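Local coordinates for thioredoxin (Bacillus cereus, PDB 3ZIT), which is a small thioredoxin-like protein of the glutaredoxin family that probably transfers electrons through a dithiol-disulfide pair, at residues Y7-C12 with D33-A38; K3-A8 with T55-G60; K19-H24 with K70-L75. The protein carries 1 engineered substitution. All blocks are in the same frame, centred on the assembly; numbering follows the deposited sequence. Where two conformers were deposited one is given.

Contact 1: residues Y7-C12 with D33-A38; sequences YAQPDC and DVKKDA. Engineered in segment 7-12: Ala8 (natural residue Thr).
One backbone hydrogen bond in parallel sheet register starts this contact. The N-H of Val34 points almost straight along the C=O axis of Ala8, with Val34 N 2.9 Å from Ala8 O. The same oxygen takes a CA-H...O contact from Asp33, which pairs with Ala8 in parallel register. Ala8 is an engineered residue, and only its backbone takes part.

The charged and polar groups gather at and just beyond the strand ends. Gln9 puts CG in the crowded position between its N and carbonyl carbon (chi1 67°) and then runs out extended. Lys35 bends at chi2 and chi4 to meet it. Lys35 NZ donates to Gln9 OE1 at 2.7 Å from above the amide carbonyl plane. Asp33 folds its own loop: OD1 accepts from Lys35 N, an Asx turn, and also from Lys36 N, which completes an Asx motif. Its other oxygen, OD2, forms a salt bridge with Lys36 NZ at 2.9 Å. Both carboxylate oxygens are thereby held, which fixes the group's rotation.

Packing contacts flank these bonds. The ring of Pro10 lies across the Asp33 carboxylate, with Pro10 CD 3.6 Å from Asp33 OD2. Pro10 CG also touches Lys36 NZ at 3.4 Å. On the buried side the contact is apolar: Val34 CG1 meets the edge of the Tyr7 ring in its plane, 3.8 Å from Tyr7 CD2.

The contact joins the loop leading to the Cys12-Cys15 disulfide with the loop between strand 30-33 and helix 38-47. Tyr7 packs on Ala40 and Leu44 of that helix, and Ala8 on Cys15 and Lys19 of helix 13-24.

Contact 2: residues K3-A8 with T55-G60; sequences KIEVYA and TVVIDG. Engineered in segment 3-8: Ala8 (natural residue Thr).
Tyr7 holds CG anti to its carbonyl carbon (chi1 -66°), and Glu5 does the same before running out extended. The two side chains thus rise from the same face of strand 4-8, two residues apart. Tyr7 OH donates to Glu5 OE1 at 2.6 Å, meeting it from above the carboxylate plane. Arg43 NE also bonds Tyr7 OH and so helps place the phenol that grips Glu5. Lys2 N bonds Glu5 OE2. This buried carboxylate therefore has partners on both oxygens.

On the same face Val57 has CG2 anti to its carbonyl carbon. That methyl reaches the phenol obliquely, at 4.1 Å from Tyr7 CE1. Thr55 O lies at the ring edge, in plane, while it accepts from Tyr7 N at 2.8 Å. That bond runs nearly along the C=O axis.

The other face carries Ile4, Val6, Val56 and Ile58. Val56 has CG1 anti to its N (chi1 -177°), lying alongside Ile4, with Val56 CG1 4.2 Å from Ile4 CG2. Val6 CG2 comes up to Val56 CG1 as well.

The backbones pair antiparallel, their axes 170° apart. Glu5 and Val57 form a hydrogen-bonded pair, with Val57 N 2.8 Å from Glu5 O. Tyr7 and Thr55 form another, its Thr55 N to Tyr7 O bond longer at 3.2 Å. At the exposed end Asp59 N donates almost straight to Lys3 O at 2.8 Å. There the Lys3 chain lies beside the Asp59 carboxylate without a salt bridge.

Strand 55-58 runs antiparallel to strand 4-8, whose other edge pairs in parallel with strand 30-33. This is the central mixed sheet of the thioredoxin fold, in the 2-1-3-4 order of glutaredoxins.

Contact 3: residues K19-H24 with K70-L75; sequences KEFLKH and KLQQLL
Helices 13-24 and 68-75 pack on one face of the central sheet, and this contact is where they meet. The short segments cross at -36° with axes 11.9 Å apart. At that separation the backbones stay apart and only side chains bridge them.

Phe21 reaches across to Gln72. Its CG is anti to the backbone N (chi1 171°), which sends the ring out toward helix 68-75. The tip of the ring meets the extended Gln72 chain at about a right angle. Phe21 CZ is 3.4 Å from Gln72 CG, a carbon at the ring edge. Gln72 OE1 also lies at that edge, in the ring plane, 3.8 Å from Phe21 CZ. The amide plane is turned 47° from the ring. Leu71 CD1 approaches the ring obliquely.

In this thioredoxin-like fold, Cys12 sits at the N-cap position of helix 13-24 and is joined by the disulfide to Cys15 in its first turn. The contact lies in the last turns of that helix. Leu22 sits here between strand and helix, touching Val6 of strand 4-8. Leu71 fills the neighbouring place on Val56 and Ile58.

Leu22 and Leu75 cross tip to tip at about a right angle. Their methyls are tightly packed, with Leu22 CD2 3.5 Å from Leu75 CD1. Leu22 CD2 also lies 4.5 Å from Leu71 CD1. The second subunit adds to the packing at Phe21, where its Phe66 touches the side chain.

How the contacts relate
The centre of contact 2 lies about 4 Å from the chain centre. Contact 3 is also buried but farther out, and contact 1 is partly buried. Contacts 1 and 3 lie on opposite sides of the chain centre. Contacts 1 and 2 share Tyr7 and Ala8 and continue along strand 4-8, which pairs parallel in one and antiparallel in the other. Contact 3 packs on the face of contact 2 that carries Val6 and Val56. The chemistry follows the place. Contact 1 mixes sheet bonding with charged loop side chains. Contact 2 rests on regular backbone bonds between buried residues. Contact 3 has no hydrogen bond between its helices.

Contact 1: residues Y7-C12 with D33-A38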
ATOM      1  N   TYR B   7     -13.149  -4.872   4.305  1.00  7.33           N
ATOM      2  CA  TYR B   7     -14.285  -4.178   3.724  1.00  7.79           C
ATOM      3  C   TYR B   7     -13.776  -3.156   2.712  1.00  7.58           C
ATOM      4  O   TYR B   7     -12.958  -2.283   3.061  1.00  8.10           O
ATOM      5  CB  TYR B   7     -15.128  -3.494   4.811  1.00  7.98           C
ATOM      6  CG  TYR B   7     -15.787  -4.529   5.724  1.00  8.72           C
ATOM      7  CD1 TYR B   7     -15.107  -5.125   6.742  1.00  9.70           C
ATOM      8  CD2 TYR B   7     -17.062  -4.979   5.427  1.00  9.39           C
ATOM      9  CE1 TYR B   7     -15.631  -6.197   7.452  1.00  9.84           C
ATOM     10  CE2 TYR B   7     -17.619  -6.043   6.127  1.00 10.78           C
ATOM     11  CZ  TYR B   7     -16.920  -6.658   7.104  1.00  9.85           C
ATOM     12  OH  TYR B   7     -17.482  -7.741   7.764  1.00 12.16           O
ATOM     13  N   ALA B   8     -14.276  -3.279   1.477  1.00  8.12           N
ATOM     14  CA  ALA B   8     -13.785  -2.483   0.378  1.00  8.89           C
ATOM     15  C   ALA B   8     -14.967  -2.051  -0.502  1.00  9.63           C
ATOM     16  O   ALA B   8     -16.102  -2.436  -0.240  1.00  9.93           O
ATOM     17  CB  ALA B   8     -12.788  -3.279  -0.480  1.00 12.18           C
ATOM     18  N   GLN B   9     -14.685  -1.287  -1.516  1.00 11.75           N
ATOM     19  CA  GLN B   9     -15.682  -0.906  -2.524  1.00 13.35           C
ATOM     20  C   GLN B   9     -14.904  -0.565  -3.794  1.00 13.75           C
ATOM     21  O   GLN B   9     -13.674  -0.368  -3.749  1.00 13.37           O
ATOM     22  CB  GLN B   9     -16.631   0.134  -2.085  1.00 14.67           C
ATOM     23  CG  GLN B   9     -15.935   1.457  -1.870  1.00 14.75           C
ATOM     24  CD  GLN B   9     -16.941   2.632  -1.486  1.00 20.20           C
ATOM     25  OE1 GLN B   9     -18.013   2.490  -0.966  1.00 27.10           O
ATOM     26  NE2 GLN B   9     -16.492   3.823  -1.731  1.00 26.38           N
ATOM     27  N   PRO B  10     -15.622  -0.442  -4.919  1.00 15.40           N
ATOM     28  CA  PRO B  10     -14.977  -0.030  -6.182  1.00 16.00           C
ATOM     29  C   PRO B  10     -14.508   1.447  -6.088  1.00 13.87           C
ATOM     30  O   PRO B  10     -14.960   2.255  -5.221  1.00 16.15           O
ATOM     31  CB  PRO B  10     -16.118  -0.049  -7.207  1.00 19.28           C
ATOM     32  CG  PRO B  10     -17.096  -0.966  -6.613  1.00 19.42           C
ATOM     33  CD  PRO B  10     -17.036  -0.785  -5.135  1.00 17.50           C
ATOM     34  N   ASP B  11     -13.599   1.804  -6.956  1.00 15.25           N
ATOM     35  CA  ASP B  11     -13.068   3.120  -7.105  1.00 15.83           C
ATOM     36  C   ASP B  11     -12.529   3.562  -5.771  1.00 13.27           C
ATOM     37  O   ASP B  11     -12.798   4.676  -5.291  1.00 15.22           O
ATOM     38  CB  ASP B  11     -14.085   4.103  -7.600  1.00 19.70           C
ATOM     39  CG  ASP B  11     -13.408   5.367  -8.181  1.00 22.34           C
ATOM     40  OD1 ASP B  11     -12.140   5.434  -8.330  1.00 28.07           O
ATOM     41  OD2 ASP B  11     -14.175   6.303  -8.429  1.00 26.85           O
ATOM     42  N   CYS B  12     -11.654   2.747  -5.182  1.00 13.34           N
ATOM     43  CA  CYS B  12     -11.171   2.977  -3.860  1.00 11.37           C
ATOM     44  C   CYS B  12      -9.708   2.550  -3.898  1.00 10.45           C
ATOM     45  O   CYS B  12      -9.302   1.461  -3.517  1.00 10.92           O
ATOM     46  CB  CYS B  12     -11.966   2.154  -2.849  1.00 12.40           C
ATOM     47  SG  CYS B  12     -11.320   2.369  -1.132  1.00 11.06           S
ATOM     48  N   ASP B  33     -17.489  -6.382  -0.534  1.00  9.52           N
ATOM     49  CA  ASP B  33     -17.736  -5.137  -1.292  1.00  9.65           C
ATOM     50  C   ASP B  33     -18.975  -4.514  -0.738  1.00  9.72           C
ATOM     51  O   ASP B  33     -20.046  -5.057  -0.893  1.00 11.42           O
ATOM     52  CB  ASP B  33     -17.831  -5.491  -2.753  1.00 11.43           C
ATOM     53  CG  ASP B  33     -18.057  -4.269  -3.647  1.00 12.21           C
ATOM     54  OD1 ASP B  33     -18.784  -3.390  -3.278  1.00 12.68           O
ATOM     55  OD2 ASP B  33     -17.499  -4.300  -4.799  1.00 16.21           O
ATOM     56  N   VAL B  34     -18.817  -3.387  -0.034  1.00  9.20           N
ATOM     57  CA  VAL B  34     -19.933  -2.760   0.643  1.00  9.37           C
ATOM     58  C   VAL B  34     -20.891  -2.058  -0.275  1.00 10.44           C
ATOM     59  O   VAL B  34     -21.925  -1.605   0.167  1.00 13.53           O
ATOM     60  CB  VAL B  34     -19.453  -1.893   1.826  1.00 10.39           C
ATOM     61  CG1 VAL B  34     -18.685  -2.673   2.822  1.00 10.74           C
ATOM     62  CG2 VAL B  34     -18.685  -0.643   1.363  1.00 12.22           C
ATOM     63  N   LYS B  35     -20.540  -1.866  -1.558  1.00 10.42           N
ATOM     64  CA  LYS B  35     -21.527  -1.349  -2.509  1.00 11.67           C
ATOM     65  C   LYS B  35     -22.434  -2.485  -2.955  1.00 11.28           C
ATOM     66  O   LYS B  35     -23.620  -2.297  -3.141  1.00 14.42           O
ATOM     67  CB  LYS B  35     -20.819  -0.703  -3.703  1.00 13.37           C
ATOM     68  CG  LYS B  35     -20.217   0.656  -3.441  1.00 16.10           C
ATOM     69  CD  LYS B  35     -21.311   1.705  -3.397  1.00 19.43           C
ATOM     70  CE  LYS B  35     -20.640   3.100  -3.326  1.00 22.09           C
ATOM     71  NZ  LYS B  35     -20.324   3.479  -1.912  1.00 32.62           N
ATOM     72  N   LYS B  36     -21.900  -3.685  -3.181  1.00 11.74           N
ATOM     73  CA  LYS B  36     -22.614  -4.846  -3.750  1.00 11.91           C
ATOM     74  C   LYS B  36     -23.229  -5.708  -2.717  1.00 11.98           C
ATOM     75  O   LYS B  36     -24.066  -6.532  -3.051  1.00 17.74           O
ATOM     76  CB  LYS B  36     -21.662  -5.656  -4.614  1.00 12.48           C
ATOM     77  CG  LYS B  36     -21.093  -4.871  -5.776  1.00 12.70           C
ATOM     78  CD  LYS B  36     -20.116  -5.750  -6.588  1.00 15.86           C
ATOM     79  CE  LYS B  36     -19.401  -5.098  -7.761  1.00 16.95           C
ATOM     80  NZ  LYS B  36     -18.735  -3.850  -7.395  1.00 16.13           N
ATOM     81  N   ASP B  37     -22.798  -5.651  -1.468  1.00 13.18           N
ATOM     82  CA  ASP B  37     -23.239  -6.519  -0.411  1.00 13.23           C
ATOM     83  C   ASP B  37     -23.799  -5.638   0.732  1.00 12.46           C
ATOM     84  O   ASP B  37     -23.062  -5.099   1.523  1.00 12.44           O
ATOM     85  CB  ASP B  37     -22.107  -7.418   0.018  1.00 13.10           C
ATOM     86  CG  ASP B  37     -22.414  -8.369   1.148  1.00 13.99           C
ATOM     87  OD1 ASP B  37     -23.454  -8.183   1.845  1.00 16.04           O
ATOM     88  OD2 ASP B  37     -21.594  -9.289   1.463  1.00 17.94           O
ATOM     89  N   ALA B  38     -25.131  -5.462   0.756  1.00 15.19           N
ATOM     90  CA  ALA B  38     -25.785  -4.628   1.747  1.00 17.18           C
ATOM     91  C   ALA B  38     -25.564  -5.153   3.161  1.00 14.43           C
ATOM     92  O   ALA B  38     -25.469  -4.356   4.090  1.00 14.99           O
ATOM     93  CB  ALA B  38     -27.255  -4.555   1.418  1.00 18.76           C
TER

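Contact 2: residues K3-A8 with T55-G60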
ATOM      1  N   LYS B   3     -11.740 -14.436  10.706  1.00 13.70           N
ATOM      2  CA  LYS B   3     -10.585 -13.975  11.474  1.00 12.07           C
ATOM      3  C   LYS B   3     -10.004 -12.666  10.943  1.00 10.60           C
ATOM      4  O   LYS B   3      -9.580 -11.806  11.714  1.00 11.65           O
ATOM      5  CB  LYS B   3      -9.526 -15.070  11.502  1.00 14.64           C
ATOM      6  CG  LYS B   3      -8.336 -14.840  12.330  1.00 17.28           C
ATOM      7  CD  LYS B   3      -8.748 -14.764  13.759  1.00 21.22           C
ATOM      8  CE  LYS B   3      -7.688 -15.301  14.797  1.00 30.64           C
ATOM      9  NZ  LYS B   3      -7.511 -16.641  15.544  1.00 32.44           N
ATOM     10  N   ILE B   4      -9.930 -12.550   9.622  1.00  9.97           N
ATOM     11  CA  ILE B   4      -9.490 -11.356   8.959  1.00  9.59           C
ATOM     12  C   ILE B   4     -10.464 -10.959   7.941  1.00  8.97           C
ATOM     13  O   ILE B   4     -10.671 -11.732   6.936  1.00 10.99           O
ATOM     14  CB  ILE B   4      -8.087 -11.413   8.338  1.00 11.45           C
ATOM     15  CG1 ILE B   4      -7.054 -12.073   9.247  1.00 15.57           C
ATOM     16  CG2 ILE B   4      -7.637 -10.110   7.791  1.00 13.70           C
ATOM     17  CD1 ILE B   4      -6.124 -12.947   8.531  1.00 26.63           C
ATOM     18  N   GLU B   5     -11.151  -9.821   8.083  1.00  8.68           N
ATOM     19  CA  GLU B   5     -12.156  -9.334   7.158  1.00  9.69           C
ATOM     20  C   GLU B   5     -11.702  -8.031   6.563  1.00  8.41           C
ATOM     21  O   GLU B   5     -11.295  -7.132   7.317  1.00 10.28           O
ATOM     22  CB  GLU B   5     -13.518  -9.116   7.799  1.00 11.81           C
ATOM     23  CG  GLU B   5     -14.118 -10.381   8.395  1.00 14.90           C
ATOM     24  CD  GLU B   5     -15.500 -10.090   9.073  1.00 16.66           C
ATOM     25  OE1 GLU B   5     -15.829  -8.933   9.372  1.00 16.81           O
ATOM     26  OE2 GLU B   5     -16.154 -11.009   9.527  1.00 21.39           O
ATOM     27  N   VAL B   6     -11.817  -7.875   5.270  1.00  7.74           N
ATOM     28  CA  VAL B   6     -11.513  -6.626   4.564  1.00  7.70           C
ATOM     29  C   VAL B   6     -12.772  -6.091   3.944  1.00  7.33           C
ATOM     30  O   VAL B   6     -13.386  -6.767   3.124  1.00  9.57           O
ATOM     31  CB  VAL B   6     -10.433  -6.864   3.506  1.00  9.24           C
ATOM     32  CG1 VAL B   6     -10.173  -5.586   2.730  1.00 11.22           C
ATOM     33  CG2 VAL B   6      -9.186  -7.409   4.138  1.00 10.44           C
ATOM     34  N   TYR B   7     -13.149  -4.872   4.305  1.00  7.33           N
ATOM     35  CA  TYR B   7     -14.285  -4.178   3.724  1.00  7.79           C
ATOM     36  C   TYR B   7     -13.776  -3.156   2.712  1.00  7.58           C
ATOM     37  O   TYR B   7     -12.958  -2.283   3.061  1.00  8.10           O
ATOM     38  CB  TYR B   7     -15.128  -3.494   4.811  1.00  7.98           C
ATOM     39  CG  TYR B   7     -15.787  -4.529   5.724  1.00  8.72           C
ATOM     40  CD1 TYR B   7     -15.107  -5.125   6.742  1.00  9.70           C
ATOM     41  CD2 TYR B   7     -17.062  -4.979   5.427  1.00  9.39           C
ATOM     42  CE1 TYR B   7     -15.631  -6.197   7.452  1.00  9.84           C
ATOM     43  CE2 TYR B   7     -17.619  -6.043   6.127  1.00 10.78           C
ATOM     44  CZ  TYR B   7     -16.920  -6.658   7.104  1.00  9.85           C
ATOM     45  OH  TYR B   7     -17.482  -7.741   7.764  1.00 12.16           O
ATOM     46  N   ALA B   8     -14.276  -3.279   1.477  1.00  8.12           N
ATOM     47  CA  ALA B   8     -13.785  -2.483   0.378  1.00  8.89           C
ATOM     48  C   ALA B   8     -14.967  -2.051  -0.502  1.00  9.63           C
ATOM     49  O   ALA B   8     -16.102  -2.436  -0.240  1.00  9.93           O
ATOM     50  CB  ALA B   8     -12.788  -3.279  -0.480  1.00 12.18           C
ATOM     51  N   THR B  55     -11.685  -0.812   5.588  1.00  7.52           N
ATOM     52  CA  THR B  55     -11.714  -1.111   7.011  1.00  7.40           C
ATOM     53  C   THR B  55     -11.332  -2.586   7.113  1.00  6.21           C
ATOM     54  O   THR B  55     -11.868  -3.395   6.325  1.00  7.76           O
ATOM     55  CB  THR B  55     -13.080  -0.833   7.627  1.00  7.66           C
ATOM     56  OG1 THR B  55     -13.235   0.613   7.689  1.00  7.51           O
ATOM     57  CG2 THR B  55     -13.135  -1.291   9.079  1.00  8.33           C
ATOM     58  N   VAL B  56     -10.438  -2.938   8.022  1.00  6.40           N
ATOM     59  CA  VAL B  56     -10.027  -4.306   8.195  1.00  6.98           C
ATOM     60  C   VAL B  56     -10.359  -4.675   9.637  1.00  7.10           C
ATOM     61  O   VAL B  56     -10.112  -3.883  10.550  1.00  8.41           O
ATOM     62  CB  VAL B  56      -8.541  -4.478   7.908  1.00  7.80           C
ATOM     63  CG1 VAL B  56      -8.118  -5.945   8.010  1.00  8.57           C
ATOM     64  CG2 VAL B  56      -8.200  -3.970   6.504  1.00  9.08           C
ATOM     65  N   VAL B  57     -10.889  -5.904   9.840  1.00  7.69           N
ATOM     66  CA  VAL B  57     -11.208  -6.413  11.170  1.00  8.67           C
ATOM     67  C   VAL B  57     -10.293  -7.610  11.387  1.00  8.60           C
ATOM     68  O   VAL B  57     -10.307  -8.552  10.607  1.00  9.92           O
ATOM     69  CB  VAL B  57     -12.686  -6.742  11.316  1.00 10.40           C
ATOM     70  CG1 VAL B  57     -12.940  -7.134  12.758  1.00 14.50           C
ATOM     71  CG2 VAL B  57     -13.513  -5.539  10.929  1.00 11.75           C
ATOM     72  N   ILE B  58      -9.485  -7.562  12.473  1.00  8.92           N
ATOM     73  CA  ILE B  58      -8.475  -8.573  12.731  1.00  9.63           C
ATOM     74  C   ILE B  58      -8.782  -9.172  14.093  1.00  9.12           C
ATOM     75  O   ILE B  58      -8.562  -8.530  15.130  1.00  9.83           O
ATOM     76  CB  ILE B  58      -7.093  -7.990  12.713  1.00 10.67           C
ATOM     77  CG1 ILE B  58      -6.833  -7.336  11.354  1.00 11.78           C
ATOM     78  CG2 ILE B  58      -6.036  -9.080  13.031  1.00 11.84           C
ATOM     79  CD1 ILE B  58      -5.700  -6.460  11.254  1.00 16.47           C
ATOM     80  N   ASP B  59      -9.322 -10.405  14.108  1.00 10.82           N
ATOM     81  CA  ASP B  59      -9.711 -11.041  15.378  1.00 11.59           C
ATOM     82  C   ASP B  59     -10.587 -10.118  16.218  1.00 11.92           C
ATOM     83  O   ASP B  59     -10.445 -10.073  17.455  1.00 14.96           O
ATOM     84  CB  ASP B  59      -8.462 -11.498  16.122  1.00 13.79           C
ATOM     85  CG  ASP B  59      -8.730 -12.640  17.046  1.00 19.89           C
ATOM     86  OD1 ASP B  59      -9.750 -13.355  16.891  1.00 21.74           O
ATOM     87  OD2 ASP B  59      -7.887 -12.810  17.964  1.00 25.60           O
ATOM     88  N   GLY B  60     -11.484  -9.399  15.560  1.00 11.81           N
ATOM     89  CA  GLY B  60     -12.405  -8.490  16.254  1.00 11.65           C
ATOM     90  C   GLY B  60     -11.962  -7.061  16.327  1.00 12.03           C
ATOM     91  O   GLY B  60     -12.763  -6.205  16.634  1.00 14.63           O
TER
HETATM   92  O   HOH W   1     -12.357 -11.198  13.542  1.00 23.74           O

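Contact 3: residues K19-H24 with K70-L75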
ATOM      1  N   LYS B  19      -5.449  -4.269   0.028  1.00  8.77           N
ATOM      2  CA  LYS B  19      -5.549  -5.664  -0.401  1.00  9.88           C
ATOM      3  C   LYS B  19      -4.228  -6.156  -0.995  1.00  8.67           C
ATOM      4  O   LYS B  19      -3.807  -7.267  -0.706  1.00  9.90           O
ATOM      5  CB  LYS B  19      -6.673  -5.811  -1.406  1.00 10.59           C
ATOM      6  CG  LYS B  19      -8.066  -5.729  -0.856  1.00 12.94           C
ATOM      7  CD  LYS B  19      -9.130  -5.562  -1.991  1.00 19.98           C
ATOM      8  CE  LYS B  19     -10.564  -5.649  -1.827  1.00 26.08           C
ATOM      9  NZ  LYS B  19     -10.913  -5.727  -3.280  1.00 35.80           N
ATOM     10  N   GLU B  20      -3.567  -5.343  -1.816  1.00  9.54           N
ATOM     11  CA  GLU B  20      -2.305  -5.768  -2.392  1.00 10.22           C
ATOM     12  C   GLU B  20      -1.238  -5.940  -1.375  1.00  9.56           C
ATOM     13  O   GLU B  20      -0.392  -6.843  -1.500  1.00 10.09           O
ATOM     14  CB  GLU B  20      -1.921  -4.852  -3.547  1.00 12.39           C
ATOM     15  CG  GLU B  20      -2.957  -4.943  -4.724  1.00 16.11           C
ATOM     16  CD  GLU B  20      -3.030  -6.358  -5.373  1.00 22.09           C
ATOM     17  OE1 GLU B  20      -1.940  -6.915  -5.566  1.00 30.70           O
ATOM     18  OE2 GLU B  20      -4.147  -6.896  -5.717  1.00 28.95           O
ATOM     19  N   PHE B  21      -1.201  -5.053  -0.368  1.00  9.51           N
ATOM     20  CA  PHE B  21      -0.300  -5.194   0.784  1.00  9.48           C
ATOM     21  C   PHE B  21      -0.554  -6.591   1.474  1.00  8.15           C
ATOM     22  O   PHE B  21       0.372  -7.295   1.802  1.00  9.62           O
ATOM     23  CB  PHE B  21      -0.491  -4.023   1.697  1.00  9.97           C
ATOM     24  CG  PHE B  21       0.228  -4.166   3.021  1.00 12.53           C
ATOM     25  CD1 PHE B  21       1.616  -3.858   3.050  1.00 18.58           C
ATOM     26  CD2 PHE B  21      -0.397  -4.604   4.140  1.00 16.62           C
ATOM     27  CE1 PHE B  21       2.386  -3.991   4.180  1.00 21.35           C
ATOM     28  CE2 PHE B  21       0.360  -4.766   5.373  1.00 18.32           C
ATOM     29  CZ  PHE B  21       1.742  -4.399   5.297  1.00 20.53           C
ATOM     30  N   LEU B  22      -1.804  -6.847   1.763  1.00  9.01           N
ATOM     31  CA  LEU B  22      -2.140  -8.119   2.406  1.00  8.86           C
ATOM     32  C   LEU B  22      -1.763  -9.299   1.529  1.00  8.98           C
ATOM     33  O   LEU B  22      -1.202 -10.278   2.053  1.00 10.00           O
ATOM     34  CB  LEU B  22      -3.640  -8.154   2.720  1.00  9.80           C
ATOM     35  CG  LEU B  22      -4.076  -7.187   3.767  1.00  9.87           C
ATOM     36  CD1 LEU B  22      -5.654  -7.192   3.812  1.00 12.27           C
ATOM     37  CD2 LEU B  22      -3.448  -7.341   5.105  1.00 13.33           C
ATOM     38  N   LYS B  23      -2.006  -9.238   0.226  1.00  9.04           N
ATOM     39  CA  LYS B  23      -1.584 -10.305  -0.692  1.00 10.58           C
ATOM     40  C   LYS B  23      -0.109 -10.472  -0.700  1.00 10.04           C
ATOM     41  O   LYS B  23       0.421 -11.584  -0.697  1.00 11.17           O
ATOM     42  CB  LYS B  23      -2.139 -10.088  -2.063  1.00 12.46           C
ATOM     43  CG  LYS B  23      -3.562 -10.301  -2.235  1.00 15.85           C
ATOM     44  CD  LYS B  23      -4.046  -9.684  -3.568  1.00 25.88           C
ATOM     45  CE  LYS B  23      -4.275 -10.579  -4.714  1.00 38.21           C
ATOM     46  NZ  LYS B  23      -4.717  -9.577  -5.752  1.00 32.73           N
ATOM     47  N   HIS B  24       0.625  -9.374  -0.774  1.00 10.67           N
ATOM     48  CA  HIS B  24       2.091  -9.497  -0.799  1.00 12.83           C
ATOM     49  C   HIS B  24       2.670 -10.143   0.465  1.00 10.90           C
ATOM     50  O   HIS B  24       3.709 -10.813   0.402  1.00 12.81           O
ATOM     51  CB  HIS B  24       2.675  -8.104  -0.993  1.00 13.07           C
ATOM     52  CG  HIS B  24       4.138  -8.187  -1.229  1.00 16.76           C
ATOM     53  ND1 HIS B  24       4.693  -8.856  -2.294  1.00 21.25           N
ATOM     54  CD2 HIS B  24       5.125  -7.870  -0.389  1.00 23.45           C
ATOM     55  CE1 HIS B  24       6.004  -8.821  -2.133  1.00 22.04           C
ATOM     56  NE2 HIS B  24       6.289  -8.204  -0.995  1.00 22.43           N
ATOM     57  N   LYS B  70      -0.390   0.022  11.516  1.00 12.44           N
ATOM     58  CA  LYS B  70      -1.270  -0.618  12.525  1.00 12.66           C
ATOM     59  C   LYS B  70      -1.689  -1.978  12.006  1.00 10.95           C
ATOM     60  O   LYS B  70      -1.704  -2.952  12.753  1.00 11.28           O
ATOM     61  CB  LYS B  70      -2.491   0.270  12.730  1.00 14.81           C
ATOM     62  CG  LYS B  70      -3.480  -0.270  13.699  1.00 14.62           C
ATOM     63  CD  LYS B  70      -2.970  -0.259  15.021  1.00 16.70           C
ATOM     64  CE  LYS B  70      -4.066  -0.439  16.075  1.00 15.74           C
ATOM     65  NZ  LYS B  70      -3.464  -0.525  17.393  1.00 16.14           N
ATOM     66  N   LEU B  71      -1.994  -2.127  10.728  1.00 11.72           N
ATOM     67  CA  LEU B  71      -2.260  -3.483  10.168  1.00 12.30           C
ATOM     68  C   LEU B  71      -1.085  -4.420  10.366  1.00 12.17           C
ATOM     69  O   LEU B  71      -1.291  -5.567  10.740  1.00 13.17           O
ATOM     70  CB  LEU B  71      -2.597  -3.341   8.711  1.00 14.97           C
ATOM     71  CG  LEU B  71      -3.804  -2.760   8.248  1.00 16.11           C
ATOM     72  CD1 LEU B  71      -3.794  -3.187   6.673  1.00 19.12           C
ATOM     73  CD2 LEU B  71      -4.995  -3.403   8.843  1.00 14.44           C
ATOM     74  N   GLN B  72       0.100  -3.940  10.031  1.00 13.58           N
ATOM     75  CA  GLN B  72       1.260  -4.774  10.157  1.00 15.77           C
ATOM     76  C   GLN B  72       1.372  -5.266  11.577  1.00 14.53           C
ATOM     77  O   GLN B  72       1.699  -6.438  11.792  1.00 16.89           O
ATOM     78  CB  GLN B  72       2.517  -3.988   9.827  1.00 20.52           C
ATOM     79  CG  GLN B  72       2.797  -3.794   8.434  1.00 27.02           C
ATOM     80  CD  GLN B  72       4.222  -3.354   8.260  1.00 30.18           C
ATOM     81  OE1 GLN B  72       4.856  -3.735   7.306  1.00 31.21           O
ATOM     82  NE2 GLN B  72       4.725  -2.540   9.174  1.00 38.17           N
ATOM     83  N   GLN B  73       1.238  -4.356  12.574  1.00 13.19           N
ATOM     84  CA  GLN B  73       1.360  -4.723  13.961  0.50 12.55           C
ATOM     85  C   GLN B  73       0.336  -5.774  14.352  1.00 12.45           C
ATOM     86  O   GLN B  73       0.675  -6.781  14.896  1.00 13.93           O
ATOM     87  CB  GLN B  73       1.154  -3.451  14.853  0.50 12.28           C
ATOM     88  CG  GLN B  73       2.268  -2.415  14.931  0.50 11.06           C
ATOM     89  CD  GLN B  73       1.852  -1.039  15.430  0.50 11.02           C
ATOM     90  OE1 GLN B  73       0.833  -0.755  16.194  0.50  9.66           O
ATOM     91  NE2 GLN B  73       2.702  -0.107  15.020  0.50 13.21           N
ATOM     92  N   LEU B  74      -0.915  -5.534  14.018  1.00 10.82           N
ATOM     93  CA  LEU B  74      -1.989  -6.465  14.434  1.00 11.20           C
ATOM     94  C   LEU B  74      -1.919  -7.820  13.752  1.00 10.93           C
ATOM     95  O   LEU B  74      -2.385  -8.799  14.266  1.00 11.64           O
ATOM     96  CB  LEU B  74      -3.342  -5.821  14.202  1.00 11.65           C
ATOM     97  CG  LEU B  74      -3.682  -4.666  15.115  1.00 12.40           C
ATOM     98  CD1 LEU B  74      -4.997  -4.081  14.707  1.00 16.72           C
ATOM     99  CD2 LEU B  74      -3.628  -4.987  16.636  1.00 17.28           C
ATOM    100  N   LEU B  75      -1.329  -7.873  12.558  1.00 10.75           N
ATOM    101  CA  LEU B  75      -1.283  -9.110  11.800  1.00 10.03           C
ATOM    102  C   LEU B  75      -0.085  -9.885  12.186  1.00 11.11           C
ATOM    103  O   LEU B  75       0.033 -11.052  11.723  1.00 12.34           O
ATOM    104  CB  LEU B  75      -1.306  -8.843  10.333  1.00 11.50           C
ATOM    105  CG  LEU B  75      -2.672  -8.391   9.835  1.00 11.41           C
ATOM    106  CD1 LEU B  75      -2.555  -7.778   8.430  1.00 15.22           C
ATOM    107  CD2 LEU B  75      -3.739  -9.483   9.870  1.00 14.15           C
TER